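Side-chain contact in flavohemoprotein (PDB 4EH1), which probably converts nitric oxide to nitrate with oxygen and NAD(P)H, helping to protect the bacterium from nitrosative stress, this chain being its FAD- and NAD(P)H-binding reductase domain: residues 75-80 with 85-90. Numbering follows the deposited sequence.
With FAD (flavin-adenine dinucleotide), chain C.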
loop_
_atom_site.group_PDB
_atom_site.type_symbol
_atom_site.label_atom_id
_atom_site.label_comp_id
_atom_site.label_asym_id
_atom_site.label_seq_id
_atom_site.Cartn_x
_atom_site.Cartn_y
_atom_site.Cartn_z
ATOM N N GLU A 75 -12.275 7.665 5.562
ATOM C CA GLU A 75 -13.295 8.047 6.553
ATOM C C GLU A 75 -14.713 7.659 6.143
ATOM O O GLU A 75 -15.036 7.600 4.965
ATOM C CB GLU A 75 -13.212 9.528 6.965
ATOM C CG GLU A 75 -14.091 9.843 8.206
ATOM C CD GLU A 75 -13.813 11.198 8.860
ATOM O OE1 GLU A 75 -12.629 11.488 9.166
ATOM O OE2 GLU A 75 -14.783 11.967 9.082
ATOM N N GLY A 76 -15.542 7.339 7.127
ATOM C CA GLY A 76 -16.956 7.087 6.886
ATOM C C GLY A 76 -17.222 5.845 6.060
ATOM O O GLY A 76 -18.171 5.802 5.278
ATOM N N VAL A 77 -16.393 4.821 6.222
ATOM C CA VAL A 77 -16.648 3.571 5.514
ATOM C C VAL A 77 -17.952 2.956 6.030
ATOM O O VAL A 77 -18.166 2.867 7.222
ATOM C CB VAL A 77 -15.503 2.553 5.660
ATOM C CG1 VAL A 77 -15.857 1.272 4.904
ATOM C CG2 VAL A 77 -14.203 3.124 5.110
ATOM N N GLY A 78 -18.836 2.573 5.122
ATOM C CA GLY A 78 -20.074 1.924 5.504
ATOM C C GLY A 78 -21.183 2.929 5.737
ATOM O O GLY A 78 -22.336 2.548 5.979
ATOM N N SER A 79 -20.841 4.212 5.645
ATOM C CA SER A 79 -21.815 5.273 5.884
ATOM C C SER A 79 -22.486 5.738 4.597
ATOM O O SER A 79 -22.078 5.360 3.504
ATOM C CB SER A 79 -21.146 6.468 6.575
ATOM O OG SER A 79 -20.586 7.366 5.640
ATOM N N ASP A 80 -23.524 6.556 4.746
ATOM C CA ASP A 80 -24.139 7.259 3.630
ATOM C C ASP A 80 -23.199 8.307 3.020
ATOM O O ASP A 80 -23.379 8.708 1.890
ATOM C CB ASP A 80 -25.378 7.989 4.110
ATOM C CG ASP A 80 -26.430 7.053 4.644
ATOM O OD1 ASP A 80 -26.880 6.163 3.882
ATOM O OD2 ASP A 80 -26.804 7.211 5.830
ATOM N N VAL A 85 -12.403 13.371 0.240
ATOM C CA VAL A 85 -10.981 13.453 -0.057
ATOM C C VAL A 85 -10.268 12.170 0.308
ATOM O O VAL A 85 -9.415 11.684 -0.474
ATOM C CB VAL A 85 -10.302 14.640 0.647
ATOM C CG1 VAL A 85 -8.764 14.555 0.506
ATOM C CG2 VAL A 85 -10.844 15.966 0.103
ATOM N N SER A 86 -10.612 11.611 1.476
ATOM C CA SER A 86 -9.935 10.378 1.915
ATOM C C SER A 86 -10.203 9.233 0.925
ATOM O O SER A 86 -9.295 8.472 0.591
ATOM C CB SER A 86 -10.275 9.979 3.368
ATOM O OG SER A 86 -11.659 9.764 3.589
ATOM N N HIS A 87 -11.427 9.150 0.404
ATOM C CA HIS A 87 -11.732 8.062 -0.521
ATOM C C HIS A 87 -11.078 8.346 -1.858
ATOM O O HIS A 87 -10.651 7.440 -2.552
ATOM C CB HIS A 87 -13.248 7.820 -0.652
ATOM C CG HIS A 87 -13.816 7.077 0.519
ATOM N ND1 HIS A 87 -14.228 5.760 0.442
ATOM C CD2 HIS A 87 -13.956 7.438 1.816
ATOM C CE1 HIS A 87 -14.631 5.356 1.633
ATOM N NE2 HIS A 87 -14.482 6.355 2.484
ATOM N N TYR A 88 -10.990 9.617 -2.207
ATOM C CA TYR A 88 -10.398 9.954 -3.474
ATOM C C TYR A 88 -8.930 9.539 -3.531
ATOM O O TYR A 88 -8.493 8.978 -4.516
ATOM C CB TYR A 88 -10.507 11.435 -3.735
ATOM C CG TYR A 88 -9.947 11.805 -5.078
ATOM C CD1 TYR A 88 -10.643 11.501 -6.242
ATOM C CD2 TYR A 88 -8.719 12.440 -5.185
ATOM C CE1 TYR A 88 -10.148 11.832 -7.478
ATOM C CE2 TYR A 88 -8.200 12.788 -6.435
ATOM C CZ TYR A 88 -8.930 12.477 -7.572
ATOM O OH TYR A 88 -8.441 12.819 -8.808
ATOM N N LEU A 89 -8.201 9.849 -2.466
ATOM C CA LEU A 89 -6.799 9.500 -2.308
ATOM C C LEU A 89 -6.576 7.991 -2.347
ATOM O O LEU A 89 -5.742 7.518 -3.133
ATOM C CB LEU A 89 -6.255 10.060 -0.994
ATOM C CG LEU A 89 -6.125 11.579 -0.985
ATOM C CD1 LEU A 89 -5.651 12.059 0.369
ATOM C CD2 LEU A 89 -5.192 12.057 -2.118
ATOM N N HIS A 90 -7.294 7.264 -1.477
ATOM C CA HIS A 90 -7.261 5.803 -1.451
ATOM C C HIS A 90 -7.602 5.192 -2.826
ATOM O O HIS A 90 -6.857 4.373 -3.343
ATOM C CB HIS A 90 -8.234 5.237 -0.385
ATOM C CG HIS A 90 -7.674 5.217 1.003
ATOM N ND1 HIS A 90 -7.411 4.046 1.682
ATOM C CD2 HIS A 90 -7.314 6.225 1.843
ATOM C CE1 HIS A 90 -6.912 4.324 2.874
ATOM N NE2 HIS A 90 -6.845 5.640 3.000
HETATM P PA FAD C . -15.498 14.637 4.334
HETATM O O1A FAD C . -15.044 15.949 4.687
HETATM O O2A FAD C . -16.108 14.359 3.079
HETATM O O5B FAD C . -16.534 14.218 5.401
HETATM C C5B FAD C . -16.417 14.654 6.732
HETATM C C4B FAD C . -17.421 14.013 7.672
HETATM O O4B FAD C . -18.721 14.532 7.472
HETATM C C3B FAD C . -17.488 12.540 7.405
HETATM O O3B FAD C . -17.715 11.884 8.626
HETATM C C2B FAD C . -18.694 12.390 6.541
HETATM O O2B FAD C . -19.235 11.132 6.800
HETATM C C1B FAD C . -19.571 13.529 6.970
HETATM N N9A FAD C . -20.294 14.041 5.811
HETATM C C8A FAD C . -19.789 14.331 4.632
HETATM N N7A FAD C . -20.733 14.754 3.791
HETATM C C5A FAD C . -21.871 14.725 4.446
HETATM C C6A FAD C . -23.255 15.042 4.126
HETATM N N6A FAD C . -23.608 15.488 2.913
HETATM N N1A FAD C . -24.137 14.856 5.091
HETATM C C2A FAD C . -23.792 14.423 6.283
HETATM N N3A FAD C . -22.563 14.115 6.640
HETATM C C4A FAD C . -21.576 14.240 5.775
HETATM N N1 FAD C . -6.779 12.695 8.623
HETATM C C2 FAD C . -5.964 11.674 8.365
HETATM O O2 FAD C . -6.413 10.715 7.791
HETATM N N3 FAD C . -4.683 11.658 8.687
HETATM C C4 FAD C . -4.105 12.654 9.286
HETATM O O4 FAD C . -2.932 12.576 9.546
HETATM C C4X FAD C . -4.934 13.816 9.624
HETATM N N5 FAD C . -4.440 14.861 10.245
HETATM C C5X FAD C . -5.205 15.892 10.549
HETATM C C6 FAD C . -4.640 16.945 11.194
HETATM C C7 FAD C . -5.399 18.024 11.529
HETATM C C7M FAD C . -4.790 19.174 12.238
HETATM C C8 FAD C . -6.811 18.061 11.180
HETATM C C8M FAD C . -7.598 19.259 11.550
HETATM C C9 FAD C . -7.385 17.007 10.526
HETATM C C9A FAD C . -6.626 15.914 10.203
HETATM N N10 FAD C . -7.183 14.831 9.543
HETATM C C10 FAD C . -6.345 13.767 9.249
HETATM C "C1'" FAD C . -8.586 14.842 9.150
HETATM C "C2'" FAD C . -8.695 15.122 7.651
HETATM O "O2'" FAD C . -8.219 16.397 7.283
HETATM C "C3'" FAD C . -10.089 15.079 7.059
HETATM O "O3'" FAD C . -10.982 15.873 7.789
HETATM C "C4'" FAD C . -10.638 13.684 6.822
HETATM O "O4'" FAD C . -9.728 12.977 6.014
HETATM C "C5'" FAD C . -12.030 13.661 6.199
HETATM O "O5'" FAD C . -12.107 14.249 4.935
HETATM P P FAD C . -12.961 13.696 3.782
HETATM O O1P FAD C . -12.933 14.686 2.757
HETATM O O2P FAD C . -12.506 12.393 3.484
HETATM O O3P FAD C . -14.353 13.597 4.446
#
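Glu75 and Ser86 meet at the FAD diphosphate, in the antiparallel beta-barrel FAD-binding domain of the ferredoxin-reductase type, where the loop after strand 68-73 folds back on the first turn of helix 84-92. Serine suits this place because its small hydroxyl can serve two sides: Ser86 OG accepts an almost straight hydrogen bond (170°) from Glu75 N at 2.9 Å and donates to phosphate oxygen O2P of FAD at 2.8 Å. Backbone N-H groups of Val85 and Ser86 also bind this phosphate, so the positive end of the helix dipole probably helps to stabilise its charge.

The Glu75 side chain starts against the helix and finishes on the cofactor. CB lies 3.7 Å from Ser86 OG; CG, anti to the backbone N (chi1 -168°), comes within 4.2 Å of FAD O3B, and CD sits 4.0 Å from both O3B and the ribityl C5'. OE1 rests near C5' and C4', while OE2, a good acceptor for a sugar hydroxyl, takes a hydrogen bond from ribose O3B at 3.0 Å.

The imidazole of His87 supplies an N-H at its ring edge: NE2 makes a bent bond (139°) to Glu75 O, which lies near the ring plane, at 2.8 Å. Val77 CG2 approaches that ring obliquely, 4.2 Å from His87 CE1.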